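Local coordinates for hemolysin-related protein (Vibrio cholerae serotype O1, PDB 6MLT) that binds calcium and sodium ions and, as a secreted biofilm matrix protein, probably binds carbohydrate and contributes to biofilm adhesion, at residues 482-485 and 489-492; 280-285 and 453-458; 527-530 and 535-538. One frame throughout, in Å; residues are numbered along the deposited sequence.

Interaction 1 of 3, residues 482-485 and 489-492; sequences DFTG and DEVL. With NA (sodium ion), chain H.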
ATOM      1  N   ASP A 482       3.602   3.267 -12.613  1.00 20.10           N
ATOM      2  CA  ASP A 482       4.926   3.374 -13.234  1.00 21.49           C
ATOM      3  C   ASP A 482       4.771   3.121 -14.729  1.00 22.42           C
ATOM      4  O   ASP A 482       4.909   1.995 -15.208  1.00 20.72           O
ATOM      5  CB  ASP A 482       5.901   2.386 -12.599  1.00 22.21           C
ATOM      6  CG  ASP A 482       7.276   2.423 -13.239  1.00 22.59           C
ATOM      7  OD1 ASP A 482       7.567   3.375 -13.999  1.00 20.58           O
ATOM      8  OD2 ASP A 482       8.064   1.489 -12.996  1.00 22.78           O
ATOM      9  N   PHE A 483       4.475   4.189 -15.475  1.00 20.28           N
ATOM     10  CA  PHE A 483       4.384   4.096 -16.931  1.00 21.59           C
ATOM     11  C   PHE A 483       5.738   3.794 -17.561  1.00 23.22           C
ATOM     12  O   PHE A 483       5.819   3.043 -18.540  1.00 23.71           O
ATOM     13  CB  PHE A 483       3.851   5.402 -17.520  1.00 22.01           C
ATOM     14  CG  PHE A 483       2.390   5.630 -17.302  1.00 21.09           C
ATOM     15  CD1 PHE A 483       1.456   5.065 -18.151  1.00 21.89           C
ATOM     16  CD2 PHE A 483       1.951   6.456 -16.281  1.00 20.29           C
ATOM     17  CE1 PHE A 483       0.104   5.294 -17.962  1.00 21.06           C
ATOM     18  CE2 PHE A 483       0.607   6.689 -16.089  1.00 20.65           C
ATOM     19  CZ  PHE A 483      -0.320   6.108 -16.931  1.00 19.92           C
ATOM     20  N   THR A 484       6.802   4.402 -17.045  1.00 19.76           N
ATOM     21  CA  THR A 484       8.092   4.347 -17.722  1.00 22.50           C
ATOM     22  C   THR A 484       8.844   3.057 -17.446  1.00 26.24           C
ATOM     23  O   THR A 484       9.756   2.720 -18.205  1.00 25.81           O
ATOM     24  CB  THR A 484       8.974   5.530 -17.312  1.00 23.25           C
ATOM     25  OG1 THR A 484       9.269   5.443 -15.913  1.00 21.23           O
ATOM     26  CG2 THR A 484       8.282   6.859 -17.622  1.00 26.34           C
ATOM     27  N   GLY A 485       8.495   2.342 -16.382  1.00 26.81           N
ATOM     28  CA  GLY A 485       9.131   1.075 -16.090  1.00 30.54           C
ATOM     29  C   GLY A 485      10.465   1.168 -15.386  1.00 30.53           C
ATOM     30  O   GLY A 485      11.230   0.200 -15.418  1.00 29.75           O
ATOM     31  N   ASP A 489       6.937   5.408  -9.485  1.00 19.53           N
ATOM     32  CA  ASP A 489       5.591   5.718  -9.947  1.00 19.15           C
ATOM     33  C   ASP A 489       5.518   7.149 -10.463  1.00 21.52           C
ATOM     34  O   ASP A 489       6.137   8.063  -9.908  1.00 18.59           O
ATOM     35  CB  ASP A 489       4.573   5.539  -8.819  1.00 18.98           C
ATOM     36  CG  ASP A 489       4.163   4.079  -8.600  1.00 23.45           C
ATOM     37  OD1 ASP A 489       4.639   3.187  -9.336  1.00 20.26           O
ATOM     38  OD2 ASP A 489       3.350   3.832  -7.680  1.00 21.58           O
ATOM     39  N   GLU A 490       4.769   7.324 -11.550  1.00 19.72           N
ATOM     40  CA  GLU A 490       4.256   8.615 -11.972  1.00 19.77           C
ATOM     41  C   GLU A 490       2.906   8.872 -11.294  1.00 19.30           C
ATOM     42  O   GLU A 490       2.290   7.974 -10.713  1.00 17.73           O
ATOM     43  CB  GLU A 490       4.121   8.664 -13.499  1.00 18.04           C
ATOM     44  CG  GLU A 490       5.442   8.832 -14.260  1.00 19.64           C
ATOM     45  CD  GLU A 490       6.310   7.572 -14.300  1.00 22.32           C
ATOM     46  OE1 GLU A 490       5.819   6.511 -14.746  1.00 21.26           O
ATOM     47  OE2 GLU A 490       7.492   7.643 -13.888  1.00 22.16           O
ATOM     48  N   VAL A 491       2.454  10.123 -11.367  1.00 17.52           N
ATOM     49  CA  VAL A 491       1.199  10.565 -10.775  1.00 17.17           C
ATOM     50  C   VAL A 491       0.184  10.807 -11.885  1.00 19.08           C
ATOM     51  O   VAL A 491       0.491  11.446 -12.901  1.00 17.56           O
ATOM     52  CB  VAL A 491       1.384  11.853  -9.947  1.00 17.79           C
ATOM     53  CG1 VAL A 491       0.100  12.183  -9.186  1.00 17.95           C
ATOM     54  CG2 VAL A 491       2.566  11.721  -9.002  1.00 19.26           C
ATOM     55  N   LEU A 492      -1.034  10.317 -11.673  1.00 16.34           N
ATOM     56  CA  LEU A 492      -2.140  10.520 -12.596  1.00 16.05           C
ATOM     57  C   LEU A 492      -3.100  11.510 -11.958  1.00 17.91           C
ATOM     58  O   LEU A 492      -3.577  11.277 -10.844  1.00 18.49           O
ATOM     59  CB  LEU A 492      -2.859   9.209 -12.910  1.00 17.69           C
ATOM     60  CG  LEU A 492      -2.069   8.124 -13.635  1.00 18.17           C
ATOM     61  CD1 LEU A 492      -1.109   7.411 -12.692  1.00 19.39           C
ATOM     62  CD2 LEU A 492      -3.036   7.135 -14.250  1.00 24.06           C
TER
HETATM   63 NA    NA H1007       8.288   5.495 -13.734  1.00 20.83          NA

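Interaction 2 of 3, residues 280-285 and 453-458; sequences SSFLGK and VDMYDA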
ATOM      1  N   SER A 280       3.157   6.355  -2.455  1.00 18.97           N
ATOM      2  CA  SER A 280       3.887   5.359  -3.233  1.00 19.38           C
ATOM      3  C   SER A 280       5.357   5.746  -3.330  1.00 19.30           C
ATOM      4  O   SER A 280       5.808   6.740  -2.750  1.00 19.12           O
ATOM      5  CB  SER A 280       3.273   5.209  -4.623  1.00 19.93           C
ATOM      6  OG  SER A 280       3.647   3.973  -5.189  1.00 21.12           O
ATOM      7  N   SER A 281       6.108   4.918  -4.056  1.00 18.99           N
ATOM      8  CA  SER A 281       7.516   5.179  -4.357  1.00 23.76           C
ATOM      9  C   SER A 281       7.572   6.179  -5.506  1.00 22.66           C
ATOM     10  O   SER A 281       7.677   5.823  -6.682  1.00 22.36           O
ATOM     11  CB  SER A 281       8.242   3.883  -4.711  1.00 27.10           C
ATOM     12  OG  SER A 281       8.177   2.950  -3.651  1.00 27.69           O
ATOM     13  N   PHE A 282       7.480   7.462  -5.148  1.00 20.98           N
ATOM     14  CA  PHE A 282       7.461   8.555  -6.110  1.00 21.22           C
ATOM     15  C   PHE A 282       8.810   9.241  -6.271  1.00 22.61           C
ATOM     16  O   PHE A 282       9.061   9.852  -7.314  1.00 21.86           O
ATOM     17  CB  PHE A 282       6.467   9.639  -5.678  1.00 19.89           C
ATOM     18  CG  PHE A 282       5.020   9.247  -5.767  1.00 19.55           C
ATOM     19  CD1 PHE A 282       4.448   8.926  -6.982  1.00 19.48           C
ATOM     20  CD2 PHE A 282       4.211   9.283  -4.641  1.00 19.98           C
ATOM     21  CE1 PHE A 282       3.104   8.605  -7.069  1.00 19.60           C
ATOM     22  CE2 PHE A 282       2.863   8.963  -4.726  1.00 19.31           C
ATOM     23  CZ  PHE A 282       2.314   8.630  -5.944  1.00 19.14           C
ATOM     24  N   LEU A 283       9.646   9.206  -5.240  1.00 22.30           N
ATOM     25  CA  LEU A 283      10.874   9.984  -5.195  1.00 24.29           C
ATOM     26  C   LEU A 283      12.109   9.151  -5.504  1.00 25.02           C
ATOM     27  O   LEU A 283      13.210   9.702  -5.580  1.00 26.50           O
ATOM     28  CB  LEU A 283      11.023  10.636  -3.817  1.00 24.67           C
ATOM     29  CG  LEU A 283       9.786  11.380  -3.302  1.00 23.03           C
ATOM     30  CD1 LEU A 283      10.109  12.074  -1.979  1.00 24.52           C
ATOM     31  CD2 LEU A 283       9.300  12.380  -4.332  1.00 22.45           C
ATOM     32  N   GLY A 284      11.947   7.852  -5.694  1.00 25.70           N
ATOM     33  CA  GLY A 284      13.060   6.971  -5.984  1.00 28.05           C
ATOM     34  C   GLY A 284      12.565   5.544  -5.974  1.00 27.72           C
ATOM     35  O   GLY A 284      11.434   5.254  -5.578  1.00 25.38           O
ATOM     36  N   LYS A 285      13.424   4.650  -6.443  1.00 26.58           N
ATOM     37  CA  LYS A 285      13.086   3.237  -6.393  1.00 27.34           C
ATOM     38  C   LYS A 285      13.192   2.741  -4.952  1.00 30.81           C
ATOM     39  O   LYS A 285      14.021   3.231  -4.184  1.00 32.25           O
ATOM     40  CB  LYS A 285      14.012   2.428  -7.300  1.00 27.97           C
ATOM     41  N   VAL A 453      -1.621  20.271  -7.530  1.00 16.88           N
ATOM     42  CA  VAL A 453      -1.232  18.940  -7.075  1.00 17.37           C
ATOM     43  C   VAL A 453       0.120  19.073  -6.387  1.00 18.38           C
ATOM     44  O   VAL A 453       1.089  19.537  -6.997  1.00 18.61           O
ATOM     45  CB  VAL A 453      -1.165  17.943  -8.243  1.00 19.32           C
ATOM     46  CG1 VAL A 453      -0.643  16.578  -7.770  1.00 19.22           C
ATOM     47  CG2 VAL A 453      -2.528  17.798  -8.909  1.00 23.27           C
ATOM     48  N   ASP A 454       0.190  18.656  -5.123  1.00 17.45           N
ATOM     49  CA  ASP A 454       1.380  18.808  -4.298  1.00 17.41           C
ATOM     50  C   ASP A 454       1.911  17.446  -3.871  1.00 17.44           C
ATOM     51  O   ASP A 454       1.147  16.570  -3.461  1.00 18.05           O
ATOM     52  CB  ASP A 454       1.082  19.652  -3.050  1.00 21.65           C
ATOM     53  CG  ASP A 454       0.778  21.102  -3.387  1.00 23.88           C
ATOM     54  OD1 ASP A 454       0.993  21.483  -4.555  1.00 23.41           O
ATOM     55  OD2 ASP A 454       0.317  21.854  -2.497  1.00 22.79           O
ATOM     56  N   MET A 455       3.232  17.296  -3.948  1.00 18.79           N
ATOM     57  CA  MET A 455       3.938  16.091  -3.533  1.00 17.48           C
ATOM     58  C   MET A 455       4.740  16.397  -2.276  1.00 16.89           C
ATOM     59  O   MET A 455       5.491  17.378  -2.239  1.00 18.29           O
ATOM     60  CB  MET A 455       4.875  15.606  -4.640  1.00 20.62           C
ATOM     61  CG  MET A 455       5.789  14.442  -4.253  1.00 19.69           C
ATOM     62  SD  MET A 455       4.907  12.878  -4.154  1.00 19.03           S
ATOM     63  CE  MET A 455       4.543  12.602  -5.888  1.00 19.37           C
ATOM     64  N   TYR A 456       4.585  15.552  -1.261  1.00 16.18           N
ATOM     65  CA  TYR A 456       5.305  15.664  -0.001  1.00 19.12           C
ATOM     66  C   TYR A 456       6.175  14.431   0.226  1.00 19.25           C
ATOM     67  O   TYR A 456       5.808  13.319  -0.164  1.00 18.41           O
ATOM     68  CB  TYR A 456       4.325  15.817   1.170  1.00 18.16           C
ATOM     69  CG  TYR A 456       3.721  17.197   1.256  1.00 19.98           C
ATOM     70  CD1 TYR A 456       2.635  17.552   0.469  1.00 20.56           C
ATOM     71  CD2 TYR A 456       4.255  18.158   2.103  1.00 20.98           C
ATOM     72  CE1 TYR A 456       2.090  18.817   0.538  1.00 21.73           C
ATOM     73  CE2 TYR A 456       3.713  19.430   2.176  1.00 20.13           C
ATOM     74  CZ  TYR A 456       2.638  19.752   1.389  1.00 20.89           C
ATOM     75  OH  TYR A 456       2.087  21.013   1.449  1.00 20.96           O
ATOM     76  N   ASP A 457       7.323  14.623   0.879  1.00 17.54           N
ATOM     77  CA  ASP A 457       8.108  13.471   1.303  1.00 19.10           C
ATOM     78  C   ASP A 457       7.584  12.951   2.647  1.00 21.45           C
ATOM     79  O   ASP A 457       6.639  13.492   3.235  1.00 20.70           O
ATOM     80  CB  ASP A 457       9.603  13.810   1.338  1.00 23.35           C
ATOM     81  CG  ASP A 457       9.988  14.768   2.456  1.00 28.48           C
ATOM     82  OD1 ASP A 457       9.198  15.005   3.393  1.00 29.79           O
ATOM     83  OD2 ASP A 457      11.119  15.292   2.384  1.00 30.93           O
ATOM     84  N   ALA A 458       8.192  11.869   3.138  1.00 22.52           N
ATOM     85  CA  ALA A 458       7.684  11.214   4.340  1.00 22.09           C
ATOM     86  C   ALA A 458       7.751  12.107   5.575  1.00 25.14           C
ATOM     87  O   ALA A 458       7.010  11.869   6.538  1.00 24.25           O
ATOM     88  CB  ALA A 458       8.459   9.920   4.596  1.00 24.02           C
TER

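Interaction 3 of 3, residues 527-530 and 535-538; sequences ADLE and ASLI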
ATOM      1  N   ALA A 527      -5.016  -0.403 -15.268  1.00 17.04           N
ATOM      2  CA  ALA A 527      -5.165  -1.822 -14.991  1.00 18.56           C
ATOM      3  C   ALA A 527      -4.837  -2.619 -16.242  1.00 20.56           C
ATOM      4  O   ALA A 527      -5.126  -2.188 -17.364  1.00 20.38           O
ATOM      5  CB  ALA A 527      -6.580  -2.159 -14.516  1.00 18.17           C
ATOM      6  N   ASP A 528      -4.231  -3.787 -16.028  1.00 18.49           N
ATOM      7  CA  ASP A 528      -3.896  -4.724 -17.099  1.00 22.89           C
ATOM      8  C   ASP A 528      -5.106  -5.623 -17.302  1.00 21.93           C
ATOM      9  O   ASP A 528      -5.268  -6.647 -16.634  1.00 20.16           O
ATOM     10  CB  ASP A 528      -2.646  -5.523 -16.750  1.00 22.95           C
ATOM     11  CG  ASP A 528      -2.226  -6.472 -17.862  1.00 27.52           C
ATOM     12  OD1 ASP A 528      -2.942  -6.552 -18.885  1.00 27.60           O
ATOM     13  OD2 ASP A 528      -1.175  -7.136 -17.713  1.00 27.32           O
ATOM     14  N   LEU A 529      -5.966  -5.234 -18.244  1.00 19.60           N
ATOM     15  CA  LEU A 529      -7.237  -5.927 -18.412  1.00 20.91           C
ATOM     16  C   LEU A 529      -7.036  -7.333 -18.965  1.00 21.92           C
ATOM     17  O   LEU A 529      -7.655  -8.287 -18.480  1.00 19.92           O
ATOM     18  CB  LEU A 529      -8.156  -5.113 -19.326  1.00 20.50           C
ATOM     19  CG  LEU A 529      -8.386  -3.651 -18.915  1.00 21.57           C
ATOM     20  CD1 LEU A 529      -9.296  -2.948 -19.915  1.00 21.17           C
ATOM     21  CD2 LEU A 529      -8.958  -3.547 -17.513  1.00 19.86           C
ATOM     22  N   GLU A 530      -6.177  -7.484 -19.976  1.00 21.71           N
ATOM     23  CA  GLU A 530      -6.001  -8.784 -20.620  1.00 23.56           C
ATOM     24  C   GLU A 530      -5.024  -9.688 -19.886  1.00 23.16           C
ATOM     25  O   GLU A 530      -5.061 -10.909 -20.086  1.00 22.38           O
ATOM     26  CB  GLU A 530      -5.519  -8.607 -22.061  1.00 26.77           C
ATOM     27  CG  GLU A 530      -6.515  -7.914 -22.983  1.00 29.81           C
ATOM     28  CD  GLU A 530      -6.547  -6.402 -22.797  1.00 30.99           C
ATOM     29  OE1 GLU A 530      -5.646  -5.857 -22.123  1.00 29.07           O
ATOM     30  OE2 GLU A 530      -7.479  -5.760 -23.328  1.00 29.75           O
ATOM     31  N   ALA A 535      -0.900  -2.606 -20.056  1.00 18.32           N
ATOM     32  CA  ALA A 535      -2.043  -2.113 -19.301  1.00 18.16           C
ATOM     33  C   ALA A 535      -2.889  -1.114 -20.102  1.00 20.85           C
ATOM     34  O   ALA A 535      -2.523  -0.650 -21.186  1.00 20.31           O
ATOM     35  CB  ALA A 535      -1.571  -1.454 -18.007  1.00 18.65           C
ATOM     36  N   SER A 536      -4.046  -0.788 -19.527  1.00 18.16           N
ATOM     37  CA  SER A 536      -4.974   0.202 -20.055  1.00 18.79           C
ATOM     38  C   SER A 536      -5.136   1.327 -19.039  1.00 19.97           C
ATOM     39  O   SER A 536      -5.092   1.100 -17.824  1.00 19.23           O
ATOM     40  CB  SER A 536      -6.346  -0.409 -20.341  1.00 19.61           C
ATOM     41  OG  SER A 536      -6.258  -1.521 -21.210  1.00 22.98           O
ATOM     42  N   LEU A 537      -5.320   2.541 -19.550  1.00 18.54           N
ATOM     43  CA  LEU A 537      -5.560   3.734 -18.745  1.00 18.31           C
ATOM     44  C   LEU A 537      -7.031   4.123 -18.879  1.00 17.85           C
ATOM     45  O   LEU A 537      -7.483   4.482 -19.974  1.00 17.48           O
ATOM     46  CB  LEU A 537      -4.666   4.882 -19.204  1.00 18.85           C
ATOM     47  CG  LEU A 537      -5.025   6.287 -18.707  1.00 20.70           C
ATOM     48  CD1 LEU A 537      -4.981   6.360 -17.189  1.00 21.41           C
ATOM     49  CD2 LEU A 537      -4.093   7.322 -19.323  1.00 24.60           C
ATOM     50  N   ILE A 538      -7.761   4.071 -17.766  1.00 17.00           N
ATOM     51  CA  ILE A 538      -9.216   4.233 -17.744  1.00 17.55           C
ATOM     52  C   ILE A 538      -9.558   5.532 -17.026  1.00 18.95           C
ATOM     53  O   ILE A 538      -9.096   5.759 -15.900  1.00 18.65           O
ATOM     54  CB  ILE A 538      -9.895   3.046 -17.039  1.00 18.39           C
ATOM     55  CG1 ILE A 538      -9.509   1.724 -17.710  1.00 21.38           C
ATOM     56  CG2 ILE A 538     -11.426   3.222 -17.032  1.00 18.19           C
ATOM     57  CD1 ILE A 538      -9.199   0.612 -16.740  1.00 21.97           C
TER
HETATM   58  O   HOH W   1      -4.804  -3.776 -20.749  1.00 21.23           O

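Interaction 1 of 3, residues 482-485 and 489-492
Glu490 OE1 has three partners: the backbone N atoms of Phe483 and Thr484, and the sodium ion. Thr484 N lies 3.3 Å from Glu490 OE1 with a fairly straight N-H (155°), from above the carboxylate plane; Phe483 N is closer, 2.8 Å from Glu490 OE1, but is poorly aimed and makes a weak bond. The sodium ion stands 2.9 Å from Glu490 OE1. The other branch, Glu490 OE2, binds the sodium more tightly, at 2.3 Å, so the chelation is bidentate but uneven: the looser oxygen is the one shared with the two amides. A bend at chi2 (74°) folds the glutamate chain back over the loop and brings both oxygens to the ion. Asp482 OD1 meets the ion at 2.3 Å and Thr484 OG1 at 2.4 Å; the hydroxyl gets there because chi1 (64°) sets it between the backbone N and the carbonyl carbon. Asp486 OD1 and the backbone O of Ile488 complete the shell. Three carboxylates gather here, and the sodium ion probably offsets their mutual repulsion. Asp482 OD1 also accepts from Gly485 N at 2.8 Å, an Asx motif that curls the loop round the metal; the left-handed backbone of Gly485 suits a residue without a side chain. Beneath the polar site, Leu492 CG lies in the plane of the Phe483 ring at its edge, 3.9 Å from Phe483 CE2. The carboxylate of Asp489 takes no part in the metal shell; OD2 bonds to the hydroxyl of Ser280 and OD1 forms a salt bridge with Arg609. Alternating oxygen ligands, a backbone carbonyl and a closing glutamate make this an EF-hand-like DxDxDG-type metal loop, with threonine at the second ligand position, joining the first two strands of a propeller blade.

Interaction 2 of 3, residues 280-285 and 453-458
A Met-aromatic contact between Phe282 and Met455 packs the corner after strand 277-279 against strand 452-457 of the same four-stranded propeller blade. Strand 443-448 runs between 277-279 and 452-457, and the side chains span the 8.7 Å from Phe282 CA to Met455 CA. Methionine suits this: its chain leaves opposite the backbone N (chi1 173°), then bends twice, at chi2 (74°) and chi3 (70°), which lays the terminal methyl on the ring. Met455 CE stands over one face of Phe282, displaced toward the side of the ring that carries CB, with its shortest approach, 3.4 Å, to Phe282 CG. Met455 CE lies 3.8 Å from the centroid of the Phe282 ring, a CH-pi contact, whereas Met455 SD is oblique to the ring, 4.5 Å from the centroid. Ser280 CB lies against the opposite face, so the phenyl group is held between its own corner and the strand. Next to it Leu283 spreads its two methyls over Met455 and Asp457. Leu283 CD2 lies 4.1 Å from Met455 CG, the two side chains running past each other in opposite directions, while Leu283 CD1 is 3.8 Å from Asp457 CB. The carboxylate of Asp457 turns elsewhere: OD1 accepts from the backbone N of Gln459 and of Asn461 in the following turn. No hydrogen bond crosses between 280-285 and 453-458. With Val446 of the intervening strand, Phe282 and Met455 form an apolar surface of their blade on which Val491 of the next blade packs. This is how beta-propeller blades stack, here in a blade whose first two strands are separated in sequence by the beta-prism lectin region.

Interaction 3 of 3, residues 527-530 and 535-538
Ala527 and Ser536 form an antiparallel hydrogen-bonded pair in which each backbone satisfies the other: Ser536 N gives to Ala527 O at 2.8 Å, and Ala527 N gives to Ser536 O at 3.0 Å. Beyond this pair the chain leaves the sheet, and a water takes over. It accepts from Leu529 N at 3.1 Å and from the hydroxyl, Ser536 OG, at 2.7 Å, and donates to Glu530 OE1 at 2.6 Å. Ser536 OG, placed toward the loop by chi1 (-56°), has a second partner in Lys16 NZ, which also forms a salt bridge with Glu530 OE2; lysine and water thus tie the serine and the glutamate together twice. Asp528 turns its carboxylate inward on the loop, OD1 taking Gly531 N and OD2 taking Asn533 N, while Arg571 binds the carbonyl oxygens of Asp528 and Leu529. Leu529 CD1 packs beside the Ser536 hydroxyl, 3.6 Å from OG, without bonding it, while Leu529 CD2 lies 4.2 Å from Ile538 CD1. Ala527 CB makes a loose contact with Ile538 CD1, 4.4 Å away. The polar groups of this turn are therefore met by amides, one water and two cations: Arg571 serves the carbonyl oxygens, and Lys16 and the water probably favour the charged form of Glu530.

Overall arrangement
Interaction 1 is the middle member, its centre 12 Å from that of interaction 2 and 14 Å from that of interaction 3. Toward 280-285 it is joined by two probable hydrogen bonds, Asp489 OD2 to Ser280 OG (2.5 Å) and Asp489 N to Ser281 O (2.9 Å), and by Phe282 packing on Asp489 O and Val491 CG2. Toward 535-538 the join is apolar, Leu492 CD2 meeting Leu537 CD1 at 3.6 Å. Interactions 2 and 3 do not touch, their nearest atoms about 13 Å apart. Interactions 1 and 3 occupy equivalent turns of successive blades, but only the former holds sodium; the Leu529 side chain comes about 8 Å from a calcium ion and about 4 Å from that of its ligand Val54.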